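Local coordinates for glycosyl hydrolase family 2, TIM barrel domain protein (Parabacteroides merdae ATCC 43184, PDB 6DXU), which probably hydrolyses beta-glucuronides, as a beta-glucuronidase of glycoside hydrolase family 2 from a human gut bacterium, at residues H208-L213 with Q415-P420; T494-I499 with K577-M582. All coordinates share one frame; numbering follows the deposited sequence.

Contact 1 of 2, residues H208-L213 with Q415-P420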
ATOM      1  N   HIS D 208     -23.221  -4.893 -29.582  1.00 22.73           N
ATOM      2  CA  HIS D 208     -23.425  -6.339 -29.541  1.00 23.18           C
ATOM      3  C   HIS D 208     -24.619  -6.713 -30.402  1.00 25.70           C
ATOM      4  O   HIS D 208     -25.725  -6.212 -30.188  1.00 26.04           O
ATOM      5  CB  HIS D 208     -23.605  -6.829 -28.107  1.00 27.94           C
ATOM      6  CG  HIS D 208     -22.307  -7.016 -27.389  1.00 31.83           C
ATOM      7  ND1 HIS D 208     -22.112  -6.648 -26.075  1.00 36.13           N
ATOM      8  CD2 HIS D 208     -21.125  -7.519 -27.819  1.00 28.88           C
ATOM      9  CE1 HIS D 208     -20.867  -6.923 -25.724  1.00 37.37           C
ATOM     10  NE2 HIS D 208     -20.249  -7.457 -26.763  1.00 33.43           N
ATOM     11  N   LEU D 209     -24.389  -7.585 -31.377  1.00 23.83           N
ATOM     12  CA  LEU D 209     -25.420  -8.049 -32.299  1.00 25.53           C
ATOM     13  C   LEU D 209     -25.749  -9.487 -31.924  1.00 27.82           C
ATOM     14  O   LEU D 209     -24.963 -10.394 -32.196  1.00 30.49           O
ATOM     15  CB  LEU D 209     -24.937  -7.956 -33.742  1.00 25.34           C
ATOM     16  CG  LEU D 209     -24.384  -6.585 -34.129  1.00 25.99           C
ATOM     17  CD1 LEU D 209     -23.889  -6.594 -35.562  1.00 24.42           C
ATOM     18  CD2 LEU D 209     -25.442  -5.511 -33.928  1.00 27.12           C
ATOM     19  N   GLU D 210     -26.890  -9.695 -31.272  1.00 26.58           N
ATOM     20  CA  GLU D 210     -27.327 -11.036 -30.898  1.00 28.27           C
ATOM     21  C   GLU D 210     -28.181 -11.583 -32.025  1.00 29.62           C
ATOM     22  O   GLU D 210     -29.276 -11.079 -32.263  1.00 30.38           O
ATOM     23  CB  GLU D 210     -28.137 -11.047 -29.609  1.00 29.72           C
ATOM     24  CG  GLU D 210     -27.380 -11.016 -28.329  1.00 43.05           C
ATOM     25  CD  GLU D 210     -28.338 -11.110 -27.154  1.00 44.91           C
ATOM     26  OE1 GLU D 210     -28.966 -10.087 -26.838  1.00 49.72           O
ATOM     27  OE2 GLU D 210     -28.496 -12.209 -26.577  1.00 44.23           O
ATOM     28  N   SER D 211     -27.668 -12.575 -32.744  1.00 31.38           N
ATOM     29  CA  SER D 211     -28.396 -13.198 -33.840  1.00 31.34           C
ATOM     30  C   SER D 211     -28.721 -14.638 -33.475  1.00 40.81           C
ATOM     31  O   SER D 211     -27.896 -15.337 -32.879  1.00 42.63           O
ATOM     32  CB  SER D 211     -27.596 -13.148 -35.137  1.00 32.62           C
ATOM     33  OG  SER D 211     -26.338 -13.765 -34.964  1.00 39.72           O
ATOM     34  N   SER D 212     -29.934 -15.065 -33.823  1.00 38.95           N
ATOM     35  CA  SER D 212     -30.393 -16.433 -33.626  1.00 37.19           C
ATOM     36  C   SER D 212     -31.187 -16.854 -34.850  1.00 39.75           C
ATOM     37  O   SER D 212     -31.724 -16.019 -35.585  1.00 37.47           O
ATOM     38  CB  SER D 212     -31.240 -16.594 -32.361  1.00 33.90           C
ATOM     39  OG  SER D 212     -32.310 -15.670 -32.343  1.00 39.83           O
ATOM     40  N   LEU D 213     -31.226 -18.159 -35.085  1.00 41.13           N
ATOM     41  CA  LEU D 213     -31.828 -18.708 -36.290  1.00 43.83           C
ATOM     42  C   LEU D 213     -32.827 -19.784 -35.883  1.00 51.58           C
ATOM     43  O   LEU D 213     -32.474 -20.708 -35.144  1.00 56.65           O
ATOM     44  CB  LEU D 213     -30.720 -19.241 -37.197  1.00 40.05           C
ATOM     45  CG  LEU D 213     -31.023 -19.559 -38.637  1.00 43.79           C
ATOM     46  CD1 LEU D 213     -31.532 -18.298 -39.333  1.00 35.75           C
ATOM     47  CD2 LEU D 213     -29.702 -20.009 -39.251  1.00 39.26           C
ATOM     48  N   GLN D 415     -15.402  -8.930 -26.873  1.00 18.15           N
ATOM     49  CA  GLN D 415     -14.836  -8.300 -28.061  1.00 17.45           C
ATOM     50  C   GLN D 415     -15.141  -9.066 -29.347  1.00 18.10           C
ATOM     51  O   GLN D 415     -15.318  -8.431 -30.386  1.00 20.87           O
ATOM     52  CB  GLN D 415     -13.324  -8.126 -27.905  1.00 19.75           C
ATOM     53  CG  GLN D 415     -13.000  -7.038 -26.880  1.00 17.75           C
ATOM     54  CD  GLN D 415     -11.558  -7.026 -26.460  1.00 21.65           C
ATOM     55  OE1 GLN D 415     -10.693  -7.540 -27.161  1.00 19.92           O
ATOM     56  NE2 GLN D 415     -11.286  -6.409 -25.303  1.00 18.41           N
ATOM     57  N   HIS D 416     -15.217 -10.402 -29.312  1.00 17.04           N
ATOM     58  CA  HIS D 416     -15.392 -11.198 -30.532  1.00 22.71           C
ATOM     59  C   HIS D 416     -16.775 -11.829 -30.646  1.00 18.41           C
ATOM     60  O   HIS D 416     -16.996 -12.661 -31.535  1.00 19.55           O
ATOM     61  CB  HIS D 416     -14.314 -12.281 -30.613  1.00 17.66           C
ATOM     62  CG  HIS D 416     -12.951 -11.730 -30.888  1.00 18.61           C
ATOM     63  ND1 HIS D 416     -11.805 -12.499 -30.846  1.00 17.57           N
ATOM     64  CD2 HIS D 416     -12.557 -10.482 -31.238  1.00 20.86           C
ATOM     65  CE1 HIS D 416     -10.761 -11.737 -31.118  1.00 18.04           C
ATOM     66  NE2 HIS D 416     -11.188 -10.514 -31.374  1.00 19.17           N
ATOM     67  N   HIS D 417     -17.713 -11.416 -29.790  1.00 18.69           N
ATOM     68  CA  HIS D 417     -19.054 -12.004 -29.748  1.00 18.76           C
ATOM     69  C   HIS D 417     -19.752 -11.995 -31.102  1.00 19.04           C
ATOM     70  O   HIS D 417     -20.511 -12.918 -31.421  1.00 20.45           O
ATOM     71  CB  HIS D 417     -19.899 -11.227 -28.741  1.00 22.09           C
ATOM     72  CG  HIS D 417     -21.359 -11.526 -28.811  1.00 24.30           C
ATOM     73  ND1 HIS D 417     -22.221 -10.824 -29.624  1.00 26.14           N
ATOM     74  CD2 HIS D 417     -22.122 -12.411 -28.124  1.00 29.46           C
ATOM     75  CE1 HIS D 417     -23.447 -11.294 -29.471  1.00 34.98           C
ATOM     76  NE2 HIS D 417     -23.417 -12.253 -28.560  1.00 31.98           N
ATOM     77  N   ASN D 418     -19.556 -10.944 -31.892  1.00 16.50           N
ATOM     78  CA  ASN D 418     -20.376 -10.788 -33.090  1.00 19.50           C
ATOM     79  C   ASN D 418     -19.892 -11.623 -34.269  1.00 22.39           C
ATOM     80  O   ASN D 418     -20.615 -11.710 -35.273  1.00 19.53           O
ATOM     81  CB  ASN D 418     -20.442  -9.314 -33.529  1.00 19.59           C
ATOM     82  CG  ASN D 418     -21.018  -8.391 -32.451  1.00 23.76           C
ATOM     83  OD1 ASN D 418     -21.823  -8.807 -31.621  1.00 23.53           O
ATOM     84  ND2 ASN D 418     -20.594  -7.127 -32.469  1.00 21.85           N
ATOM     85  N   HIS D 419     -18.699 -12.219 -34.200  1.00 18.98           N
ATOM     86  CA  HIS D 419     -18.171 -12.927 -35.367  1.00 21.56           C
ATOM     87  C   HIS D 419     -18.911 -14.235 -35.618  1.00 19.18           C
ATOM     88  O   HIS D 419     -18.821 -15.150 -34.792  1.00 19.49           O
ATOM     89  CB  HIS D 419     -16.679 -13.213 -35.190  1.00 20.62           C
ATOM     90  CG  HIS D 419     -15.847 -11.974 -35.163  1.00 24.97           C
ATOM     91  ND1 HIS D 419     -15.590 -11.233 -36.296  1.00 20.31           N
ATOM     92  CD2 HIS D 419     -15.255 -11.318 -34.136  1.00 21.35           C
ATOM     93  CE1 HIS D 419     -14.860 -10.179 -35.968  1.00 25.30           C
ATOM     94  NE2 HIS D 419     -14.635 -10.212 -34.667  1.00 22.03           N
ATOM     95  N   PRO D 420     -19.591 -14.407 -36.752  1.00 20.59           N
ATOM     96  CA  PRO D 420     -20.258 -15.697 -36.997  1.00 21.26           C
ATOM     97  C   PRO D 420     -19.285 -16.866 -37.077  1.00 19.74           C
ATOM     98  O   PRO D 420     -19.682 -18.009 -36.813  1.00 19.87           O
ATOM     99  CB  PRO D 420     -21.008 -15.474 -38.324  1.00 21.09           C
ATOM    100  CG  PRO D 420     -20.275 -14.355 -38.987  1.00 23.39           C
ATOM    101  CD  PRO D 420     -19.804 -13.457 -37.857  1.00 23.67           C
TER
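N418 presses its amide against the strand at L209, and its OD1 takes the backbone N-H of L209 at 2.9 Å in a nearly straight bond (173°). The same oxygen accepts from ND1 of H417, also at 2.9 Å, the two donors coming from opposite faces of the amide plane. ND2 of N418 is held by the carbonyl of I207 and by E303, which fixes the amide's rotation at this buried, tightly packed end; the side chain of L209 runs across that of N418 at about a right angle. A chi1 of 168° swings the H417 ring away from its own N and over to the strand, and its CE1 edge lies 3.2 Å from L209 O, near the ring plane. Packing is looser on the partly exposed side. There the H208 and H417 rings meet obliquely, centroids 5.2 Å apart, and CG of E210 comes no nearer than 4.1 Å to CE1 of H417. H208 NE2 bonds to V414 O, and E210 salt-bridges K225. The type I turn from H416 to H419, at the C-terminal part of barrel helix 399-416, meets outer strand 203-213 of the preceding beta domain, paired antiparallel with strand 219-229; L209 also touches strand 297-305.

Contact 2 of 2, residues T494-I499 with K577-M582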
ATOM      1  N   THR D 494      -0.710 -45.341 -38.110  1.00 27.18           N
ATOM      2  CA  THR D 494      -1.819 -46.209 -38.504  1.00 27.75           C
ATOM      3  C   THR D 494      -2.773 -46.512 -37.349  1.00 29.65           C
ATOM      4  O   THR D 494      -3.847 -47.068 -37.595  1.00 31.96           O
ATOM      5  CB  THR D 494      -1.286 -47.523 -39.094  1.00 30.00           C
ATOM      6  OG1 THR D 494      -0.322 -48.082 -38.198  1.00 31.47           O
ATOM      7  CG2 THR D 494      -0.633 -47.279 -40.439  1.00 28.31           C
ATOM      8  N   ASP D 495      -2.419 -46.154 -36.114  1.00 28.76           N
ATOM      9  CA  ASP D 495      -3.330 -46.263 -34.976  1.00 29.50           C
ATOM     10  C   ASP D 495      -4.270 -45.066 -34.820  1.00 32.12           C
ATOM     11  O   ASP D 495      -5.090 -45.072 -33.895  1.00 31.69           O
ATOM     12  CB  ASP D 495      -2.542 -46.457 -33.682  1.00 33.44           C
ATOM     13  CG  ASP D 495      -2.045 -47.882 -33.509  1.00 38.21           C
ATOM     14  OD1 ASP D 495      -2.489 -48.763 -34.272  1.00 38.67           O
ATOM     15  OD2 ASP D 495      -1.231 -48.124 -32.597  1.00 40.36           O
ATOM     16  N   TYR D 496      -4.190 -44.064 -35.699  1.00 27.32           N
ATOM     17  CA  TYR D 496      -4.953 -42.830 -35.513  1.00 25.46           C
ATOM     18  C   TYR D 496      -6.452 -43.103 -35.366  1.00 28.28           C
ATOM     19  O   TYR D 496      -7.095 -42.621 -34.424  1.00 29.16           O
ATOM     20  CB  TYR D 496      -4.691 -41.881 -36.687  1.00 25.95           C
ATOM     21  CG  TYR D 496      -5.772 -40.832 -36.875  1.00 25.12           C
ATOM     22  CD1 TYR D 496      -6.636 -40.879 -37.973  1.00 25.06           C
ATOM     23  CD2 TYR D 496      -5.946 -39.817 -35.944  1.00 24.24           C
ATOM     24  CE1 TYR D 496      -7.632 -39.923 -38.146  1.00 24.94           C
ATOM     25  CE2 TYR D 496      -6.937 -38.870 -36.098  1.00 24.34           C
ATOM     26  CZ  TYR D 496      -7.775 -38.928 -37.197  1.00 24.96           C
ATOM     27  OH  TYR D 496      -8.761 -37.977 -37.348  1.00 23.04           O
ATOM     28  N   LYS D 497      -7.029 -43.877 -36.287  1.00 27.91           N
ATOM     29  CA  LYS D 497      -8.477 -44.082 -36.274  1.00 28.53           C
ATOM     30  C   LYS D 497      -8.924 -44.818 -35.016  1.00 28.60           C
ATOM     31  O   LYS D 497      -9.907 -44.425 -34.369  1.00 29.70           O
ATOM     32  CB  LYS D 497      -8.909 -44.847 -37.524  1.00 27.23           C
ATOM     33  CG  LYS D 497     -10.411 -45.094 -37.606  1.00 30.05           C
ATOM     34  CD  LYS D 497     -10.768 -45.668 -38.958  1.00 30.77           C
ATOM     35  CE  LYS D 497     -12.216 -46.099 -39.027  1.00 38.84           C
ATOM     36  NZ  LYS D 497     -12.542 -46.515 -40.430  1.00 40.56           N
ATOM     37  N   SER D 498      -8.217 -45.889 -34.644  1.00 27.07           N
ATOM     38  CA  SER D 498      -8.637 -46.652 -33.470  1.00 31.66           C
ATOM     39  C   SER D 498      -8.499 -45.828 -32.191  1.00 34.73           C
ATOM     40  O   SER D 498      -9.356 -45.908 -31.298  1.00 28.63           O
ATOM     41  CB  SER D 498      -7.846 -47.956 -33.368  1.00 32.97           C
ATOM     42  OG  SER D 498      -6.483 -47.717 -33.092  1.00 46.56           O
ATOM     43  N   ILE D 499      -7.418 -45.052 -32.063  1.00 27.20           N
ATOM     44  CA  ILE D 499      -7.286 -44.194 -30.887  1.00 33.03           C
ATOM     45  C   ILE D 499      -8.426 -43.186 -30.842  1.00 27.51           C
ATOM     46  O   ILE D 499      -9.005 -42.929 -29.779  1.00 26.20           O
ATOM     47  CB  ILE D 499      -5.911 -43.499 -30.861  1.00 27.18           C
ATOM     48  CG1 ILE D 499      -4.794 -44.533 -30.707  1.00 32.21           C
ATOM     49  CG2 ILE D 499      -5.846 -42.497 -29.693  1.00 27.66           C
ATOM     50  CD1 ILE D 499      -3.397 -43.961 -30.918  1.00 35.56           C
ATOM     51  N   LYS D 577      -7.005 -39.759 -45.239  1.00 27.39           N
ATOM     52  CA  LYS D 577      -7.807 -40.808 -45.857  1.00 29.00           C
ATOM     53  C   LYS D 577      -8.617 -41.568 -44.811  1.00 29.18           C
ATOM     54  O   LYS D 577      -9.745 -41.987 -45.092  1.00 28.96           O
ATOM     55  CB  LYS D 577      -6.925 -41.726 -46.698  1.00 30.50           C
ATOM     56  CG  LYS D 577      -6.021 -42.638 -45.946  1.00 31.48           C
ATOM     57  CD  LYS D 577      -6.512 -44.069 -46.034  1.00 31.99           C
ATOM     58  CE  LYS D 577      -5.536 -45.010 -45.350  1.00 34.56           C
ATOM     59  NZ  LYS D 577      -6.204 -46.211 -44.780  1.00 39.14           N
ATOM     60  N   GLU D 578      -8.097 -41.692 -43.588  1.00 28.70           N
ATOM     61  CA  GLU D 578      -8.884 -42.285 -42.510  1.00 26.41           C
ATOM     62  C   GLU D 578     -10.126 -41.452 -42.199  1.00 30.17           C
ATOM     63  O   GLU D 578     -11.196 -42.002 -41.903  1.00 27.78           O
ATOM     64  CB  GLU D 578      -8.021 -42.449 -41.259  1.00 24.82           C
ATOM     65  CG  GLU D 578      -6.928 -43.511 -41.386  1.00 26.87           C
ATOM     66  CD  GLU D 578      -7.471 -44.933 -41.438  1.00 34.71           C
ATOM     67  OE1 GLU D 578      -7.362 -45.652 -40.413  1.00 31.22           O
ATOM     68  OE2 GLU D 578      -7.998 -45.325 -42.504  1.00 35.49           O
ATOM     69  N   GLN D 579     -10.009 -40.124 -42.250  1.00 25.56           N
ATOM     70  CA  GLN D 579     -11.153 -39.289 -41.899  1.00 29.64           C
ATOM     71  C   GLN D 579     -12.314 -39.452 -42.874  1.00 29.78           C
ATOM     72  O   GLN D 579     -13.467 -39.212 -42.493  1.00 28.37           O
ATOM     73  CB  GLN D 579     -10.724 -37.825 -41.806  1.00 28.78           C
ATOM     74  CG  GLN D 579      -9.812 -37.574 -40.602  1.00 20.70           C
ATOM     75  CD  GLN D 579      -9.330 -36.140 -40.496  1.00 22.90           C
ATOM     76  OE1 GLN D 579      -9.715 -35.266 -41.283  1.00 24.63           O
ATOM     77  NE2 GLN D 579      -8.478 -35.892 -39.510  1.00 25.34           N
ATOM     78  N   GLU D 580     -12.052 -39.880 -44.106  1.00 28.34           N
ATOM     79  CA  GLU D 580     -13.161 -40.122 -45.025  1.00 29.34           C
ATOM     80  C   GLU D 580     -14.034 -41.302 -44.607  1.00 29.96           C
ATOM     81  O   GLU D 580     -15.139 -41.454 -45.144  1.00 30.96           O
ATOM     82  CB  GLU D 580     -12.622 -40.329 -46.446  1.00 31.06           C
ATOM     83  CG  GLU D 580     -11.949 -39.076 -47.003  1.00 29.50           C
ATOM     84  CD  GLU D 580     -11.544 -39.207 -48.458  1.00 37.94           C
ATOM     85  OE1 GLU D 580     -11.833 -40.253 -49.071  1.00 43.88           O
ATOM     86  OE2 GLU D 580     -10.959 -38.247 -48.996  1.00 43.02           O
ATOM     87  N   THR D 581     -13.584 -42.118 -43.652  1.00 24.77           N
ATOM     88  CA  THR D 581     -14.329 -43.292 -43.205  1.00 32.90           C
ATOM     89  C   THR D 581     -14.765 -43.185 -41.748  1.00 31.61           C
ATOM     90  O   THR D 581     -15.016 -44.208 -41.101  1.00 30.77           O
ATOM     91  CB  THR D 581     -13.503 -44.564 -43.421  1.00 34.11           C
ATOM     92  OG1 THR D 581     -12.399 -44.589 -42.506  1.00 33.04           O
ATOM     93  CG2 THR D 581     -12.982 -44.627 -44.852  1.00 33.37           C
ATOM     94  N   MET D 582     -14.833 -41.969 -41.201  1.00 25.59           N
ATOM     95  CA  MET D 582     -15.172 -41.742 -39.798  1.00 25.61           C
ATOM     96  C   MET D 582     -16.378 -40.811 -39.771  1.00 33.75           C
ATOM     97  O   MET D 582     -16.247 -39.607 -39.497  1.00 28.70           O
ATOM     98  CB  MET D 582     -13.979 -41.158 -39.039  1.00 28.26           C
ATOM     99  CG  MET D 582     -12.788 -42.106 -38.999  1.00 26.89           C
ATOM    100  SD  MET D 582     -11.188 -41.342 -38.619  1.00 27.64           S
ATOM    101  CE  MET D 582     -11.322 -41.028 -36.855  1.00 24.73           C
TER
HETATM  102  O   HOH W   1      -5.640 -45.240 -38.469  1.00 27.43           O
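K497 NZ reaches T581 OG1 and Y496 OH meets Q579 NE2 where helix 496-504 packs on the C-terminal part of helix 565-579. The direct polar links start with K497, whose four torsions, all near 180°, carry NZ to within 2.8 Å of T581 OG1; a weak bond to T581 O accompanies it. That hydroxyl in turn donates to E578 O, which also accepts the backbone N-H of T581. The phenol OH of Y496 accepts from Q579 NE2 at 3.0 Å, somewhat bent at 147° and tilted from the amide plane; NE2 is shared with T588. One water makes an indirect link, donating to T494 O and to E578 OE1 (2.6 Å) and accepting from K497 N. The charge of E578 is met by K577, whose NZ lies 3.0 Å from OE2, above the carboxylate plane. Apolar contacts fill in between: CB of E578 sits at the edge of the Y496 ring, and M582 SD makes an oblique Met-aromatic contact, 3.9 Å from Y496 CE1, while also lying beside the K497 chain. The two helices meet on the periphery of the barrel domain, with H575 of helix 565-579 against the Y496 ring and helix 623-632 touching K577 and E580.

Overall arrangement
Contact 1 and contact 2 lie apart, their centres 35 Å from each other and their nearest atoms about 20 Å apart, and they follow one another in sequence. Contact 1 ties a beta domain to the TIM barrel, whereas contact 2 joins helices 496-504 and 565-579, the latter leading on to barrel strand 587-589. Bicine marks two separate pockets. One, lined by residues such as V251 and K271, belongs to the beta domain of contact 1. The other gathers R523, D562, W563 and N604, with K766 and Q793 from the C-terminal region; D562 and W563 lie just before helix 565-579, whose far end takes part in contact 2. The L209 side chain is about 13 Å from a bound bicine.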